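Local coordinates for protein 3'-5' exonuclease crn-4 (Caenorhabditis elegans, PDB 5DK5) that degrades RNA and DNA from the 3' end as a metal-dependent exonuclease of the DEDDh family and takes part in apoptotic DNA degradation, at residues B[131-134]-B[135-139]; B[268-271]-B[272-275]. All coordinates share one frame; numbering follows the deposited sequence.

Two local contacts sit in different parts of this chain, their centres about 20 Å apart and their nearest atoms about 11 Å apart, without touching. Interaction 1 comes first along the chain and closes the C-terminal end of helix 124-136, the crossover helix of the beta-alpha-beta unit formed with the parallel strands 116-120 and 147-150. Interaction 2 follows much later, in the loop between strand 253-256 and helix 300-305, and supplies two of the four cysteines of a zinc site, probably a structural one. The side chain of Gln-131 in interaction 1 is about 11 Å from that zinc. One contact thus ends a helix of the nuclease fold, the other lies at a C-terminal zinc site.

Interaction 1 of 2, residues B[131-134]-B[135-139]; sequences QYQM and KLSNI
Met-134 O receives Ile-139 N at 2.8 Å, in the carbonyl plane, where a Schellman motif ends helix 124-136, the crossover helix of a beta-alpha-beta unit. Asn-138 makes the turn with a positive phi of 54°, and its N gives a weak bond to Lys-135 O.

The preceding backbone bonds are those of the last helical turns: Lys-135 N to Gln-131 O, Leu-136 N to Tyr-132 O and Ser-137 N to Gln-133 O.

A side-chain bond runs alongside them. With CG of Gln-133 anti to its backbone N (chi1 -179°) and the chain bent at chi2, the amide turns along the helix toward its C-terminal end, and NE2 donates to Ser-137 OG at 3.0 Å, close to the amide plane. OE1 accepts from Val-41 N, so both ends of the amide are used and its rotation is fixed.

Two apolar pairs accompany these bonds. Leu-136 CD1 meets CE2 of the Tyr-132 ring obliquely at 3.7 Å, while CD2 lies near CZ and OH; the hydroxyl itself bonds to Phe-301 O, and Ala-305 of helix 300-305 touches both side chains. Lys-135 NZ reaches the same C-terminal region, binding Ala-305 O, and its charge makes a cation-pi contact with Tyr-307.

The other apolar pair bridges the motif. Met-134 and Ile-139 both touch Tyr-99 of helix 95-109, and between them Met-134 SD lies 3.7 Å from Ile-139 CB and 3.8 Å from Ile-139 CG2.

Interaction 2 of 2, residues B[268-271]-B[272-275]; sequences GVCR and YCRK. With ZN (zinc ion), chain I.
Cys-270 and Cys-273 grip one zinc ion from a tight turn, Cys-270 SG at 2.3 Å and Cys-273 SG at 2.4 Å. Their side chains reach it by different rotations: SG of Cys-270 is anti to its backbone N (chi1 171°), whereas SG of Cys-273 stands between the backbone N and the carbonyl carbon (chi1 67°), and the two converge on the metal. Cys-270 SG also accepts weak bonds from the amides of Tyr-272 and Cys-273, which would probably ease the negative charge of the thiolate.

The backbone closes through Cys-270 N, which donates to Lys-275 O at 3.1 Å, and through a weak bond from Arg-274 N to Cys-270 O. Val-269 CG1 rests against this closure, 3.6 Å from Arg-274 C.

Outside the turn, Arg-274 bends at chi2 and brings NE back to Arg-271 O in a weak bond of 3.2 Å. Its guanidinium lies partly over that of Arg-271, the planes 32° apart, with Arg-271 NH2 3.3 Å from Arg-274 NH2, although the charges are alike. With an alanine in place of Arg-271, one face of the Arg-274 guanidinium is likely to lose its neighbour, leaving the group freer to turn.

Cys-220 and Cys-280 complete the coordination, making this turn the CxxC half of a Cys4 zinc site.

Interaction 1 of 2, residues B[131-134]-B[135-139]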
loop_
_atom_site.group_PDB
_atom_site.type_symbol
_atom_site.label_atom_id
_atom_site.label_comp_id
_atom_site.label_asym_id
_atom_site.label_seq_id
_atom_site.Cartn_x
_atom_site.Cartn_y
_atom_site.Cartn_z
ATOM N N GLN B 131 8.925 -10.586 -14.613
ATOM C CA GLN B 131 9.579 -11.655 -13.858
ATOM C C GLN B 131 9.081 -11.733 -12.411
ATOM O O GLN B 131 8.806 -12.820 -11.898
ATOM C CB GLN B 131 11.098 -11.461 -13.873
ATOM C CG GLN B 131 11.872 -12.755 -14.024
ATOM C CD GLN B 131 13.363 -12.586 -13.813
ATOM O OE1 GLN B 131 14.032 -13.489 -13.310
ATOM N NE2 GLN B 131 13.897 -11.433 -14.205
ATOM N N TYR B 132 8.959 -10.582 -11.759
ATOM C CA TYR B 132 8.545 -10.540 -10.359
ATOM C C TYR B 132 7.078 -10.927 -10.202
ATOM O O TYR B 132 6.720 -11.670 -9.285
ATOM C CB TYR B 132 8.780 -9.149 -9.769
ATOM C CG TYR B 132 8.540 -9.082 -8.279
ATOM C CD1 TYR B 132 9.491 -9.549 -7.384
ATOM C CD2 TYR B 132 7.362 -8.556 -7.768
ATOM C CE1 TYR B 132 9.278 -9.493 -6.023
ATOM C CE2 TYR B 132 7.141 -8.493 -6.405
ATOM C CZ TYR B 132 8.102 -8.963 -5.539
ATOM O OH TYR B 132 7.884 -8.905 -4.181
ATOM N N GLN B 133 6.234 -10.422 -11.095
ATOM C CA GLN B 133 4.812 -10.740 -11.068
ATOM C C GLN B 133 4.585 -12.229 -11.322
ATOM O O GLN B 133 3.693 -12.837 -10.727
ATOM C CB GLN B 133 4.055 -9.902 -12.101
ATOM C CG GLN B 133 2.551 -10.139 -12.130
ATOM C CD GLN B 133 1.875 -9.768 -10.826
ATOM O OE1 GLN B 133 1.772 -8.590 -10.478
ATOM N NE2 GLN B 133 1.410 -10.773 -10.094
ATOM N N MET B 134 5.396 -12.812 -12.202
ATOM C CA MET B 134 5.300 -14.239 -12.503
ATOM C C MET B 134 5.596 -15.065 -11.256
ATOM O O MET B 134 4.994 -16.116 -11.042
ATOM C CB MET B 134 6.266 -14.633 -13.625
ATOM C CG MET B 134 5.898 -14.113 -15.012
ATOM S SD MET B 134 4.285 -14.608 -15.622
ATOM C CE MET B 134 4.288 -13.745 -17.188
ATOM N N LYS B 135 6.527 -14.584 -10.438
ATOM C CA LYS B 135 6.872 -15.258 -9.191
ATOM C C LYS B 135 5.708 -15.187 -8.212
ATOM O O LYS B 135 5.358 -16.186 -7.586
ATOM C CB LYS B 135 8.124 -14.637 -8.568
ATOM C CG LYS B 135 8.565 -15.281 -7.254
ATOM C CD LYS B 135 9.051 -16.704 -7.471
ATOM C CE LYS B 135 9.581 -17.320 -6.189
ATOM N NZ LYS B 135 8.518 -17.466 -5.163
ATOM N N LEU B 136 5.120 -14.001 -8.078
ATOM C CA LEU B 136 3.975 -13.815 -7.192
ATOM C C LEU B 136 2.823 -14.731 -7.589
ATOM O O LEU B 136 2.164 -15.324 -6.735
ATOM C CB LEU B 136 3.501 -12.359 -7.210
ATOM C CG LEU B 136 4.465 -11.282 -6.713
ATOM C CD1 LEU B 136 3.777 -9.927 -6.739
ATOM C CD2 LEU B 136 4.974 -11.599 -5.318
ATOM N N SER B 137 2.592 -14.846 -8.892
ATOM C CA SER B 137 1.483 -15.635 -9.413
ATOM C C SER B 137 1.859 -17.099 -9.610
ATOM O O SER B 137 1.024 -17.911 -10.010
ATOM C CB SER B 137 1.005 -15.041 -10.735
ATOM O OG SER B 137 0.702 -13.666 -10.582
ATOM N N ASN B 138 3.115 -17.431 -9.323
ATOM C CA ASN B 138 3.629 -18.783 -9.529
ATOM C C ASN B 138 3.403 -19.258 -10.964
ATOM O O ASN B 138 2.966 -20.386 -11.199
ATOM C CB ASN B 138 2.984 -19.761 -8.546
ATOM C CG ASN B 138 3.668 -21.119 -8.545
ATOM O OD1 ASN B 138 4.842 -21.234 -8.898
ATOM N ND2 ASN B 138 2.930 -22.155 -8.166
ATOM N N ILE B 139 3.694 -18.379 -11.917
ATOM C CA ILE B 139 3.590 -18.710 -13.330
ATOM C C ILE B 139 4.987 -18.804 -13.929
ATOM O O ILE B 139 5.867 -18.006 -13.609
ATOM C CB ILE B 139 2.758 -17.667 -14.101
ATOM C CG1 ILE B 139 1.378 -17.520 -13.452
ATOM C CG2 ILE B 139 2.625 -18.068 -15.574
ATOM C CD1 ILE B 139 0.487 -16.480 -14.102
#

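Interaction 2 of 2, residues B[268-271]-B[272-275]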
loop_
_atom_site.group_PDB
_atom_site.type_symbol
_atom_site.label_atom_id
_atom_site.label_comp_id
_atom_site.label_asym_id
_atom_site.label_seq_id
_atom_site.Cartn_x
_atom_site.Cartn_y
_atom_site.Cartn_z
ATOM N N GLY B 268 12.527 -21.269 -28.322
ATOM C CA GLY B 268 12.588 -20.694 -26.984
ATOM C C GLY B 268 13.595 -21.469 -26.151
ATOM O O GLY B 268 13.232 -22.231 -25.256
ATOM N N VAL B 269 14.870 -21.284 -26.476
ATOM C CA VAL B 269 15.965 -21.960 -25.790
ATOM C C VAL B 269 16.827 -20.944 -25.057
ATOM O O VAL B 269 17.243 -19.939 -25.633
ATOM C CB VAL B 269 16.842 -22.752 -26.779
ATOM C CG1 VAL B 269 17.994 -23.430 -26.051
ATOM C CG2 VAL B 269 16.002 -23.779 -27.526
ATOM N N CYS B 270 17.091 -21.207 -23.781
ATOM C CA CYS B 270 17.943 -20.330 -22.991
ATOM C C CYS B 270 19.327 -20.265 -23.617
ATOM O O CYS B 270 19.932 -21.294 -23.915
ATOM C CB CYS B 270 18.038 -20.812 -21.544
ATOM S SG CYS B 270 19.279 -19.923 -20.581
ATOM N N ARG B 271 19.820 -19.051 -23.820
ATOM C CA ARG B 271 21.098 -18.850 -24.489
ATOM C C ARG B 271 22.257 -19.416 -23.672
ATOM O O ARG B 271 23.264 -19.846 -24.235
ATOM C CB ARG B 271 21.325 -17.360 -24.759
ATOM C CG ARG B 271 22.010 -17.059 -26.079
ATOM C CD ARG B 271 21.173 -17.515 -27.254
ATOM N NE ARG B 271 21.891 -18.476 -28.091
ATOM C CZ ARG B 271 21.351 -19.549 -28.663
ATOM N NH1 ARG B 271 20.066 -19.843 -28.496
ATOM N NH2 ARG B 271 22.108 -20.343 -29.409
ATOM N N TYR B 272 22.113 -19.424 -22.350
ATOM C CA TYR B 272 23.194 -19.868 -21.478
ATOM C C TYR B 272 23.253 -21.392 -21.359
ATOM O O TYR B 272 24.207 -22.019 -21.820
ATOM C CB TYR B 272 23.047 -19.247 -20.087
ATOM C CG TYR B 272 24.271 -19.437 -19.224
ATOM C CD1 TYR B 272 24.441 -20.589 -18.471
ATOM C CD2 TYR B 272 25.263 -18.469 -19.174
ATOM C CE1 TYR B 272 25.562 -20.769 -17.687
ATOM C CE2 TYR B 272 26.387 -18.640 -18.394
ATOM C CZ TYR B 272 26.532 -19.791 -17.652
ATOM O OH TYR B 272 27.652 -19.963 -16.872
ATOM N N CYS B 273 22.233 -21.983 -20.741
ATOM C CA CYS B 273 22.240 -23.414 -20.442
ATOM C C CYS B 273 21.803 -24.264 -21.633
ATOM O O CYS B 273 21.890 -25.490 -21.590
ATOM C CB CYS B 273 21.336 -23.707 -19.243
ATOM S SG CYS B 273 19.580 -23.427 -19.544
ATOM N N ARG B 274 21.330 -23.605 -22.687
ATOM C CA ARG B 274 20.939 -24.280 -23.923
ATOM C C ARG B 274 19.880 -25.354 -23.688
ATOM O O ARG B 274 19.871 -26.389 -24.353
ATOM C CB ARG B 274 22.170 -24.889 -24.604
ATOM C CG ARG B 274 23.137 -23.861 -25.163
ATOM C CD ARG B 274 22.562 -23.175 -26.396
ATOM N NE ARG B 274 23.244 -21.919 -26.696
ATOM C CZ ARG B 274 24.367 -21.819 -27.402
ATOM N NH1 ARG B 274 24.960 -22.901 -27.891
ATOM N NH2 ARG B 274 24.901 -20.626 -27.617
ATOM N N LYS B 275 18.989 -25.098 -22.735
ATOM C CA LYS B 275 17.859 -25.983 -22.477
ATOM C C LYS B 275 16.552 -25.235 -22.704
ATOM O O LYS B 275 16.520 -24.005 -22.687
ATOM C CB LYS B 275 17.922 -26.540 -21.052
ATOM C CG LYS B 275 19.071 -27.511 -20.838
ATOM C CD LYS B 275 18.915 -28.301 -19.548
ATOM C CE LYS B 275 19.097 -27.424 -18.321
ATOM N NZ LYS B 275 19.081 -28.226 -17.065
HETATM ZN ZN ZN I . 19.160 -21.218 -18.701
#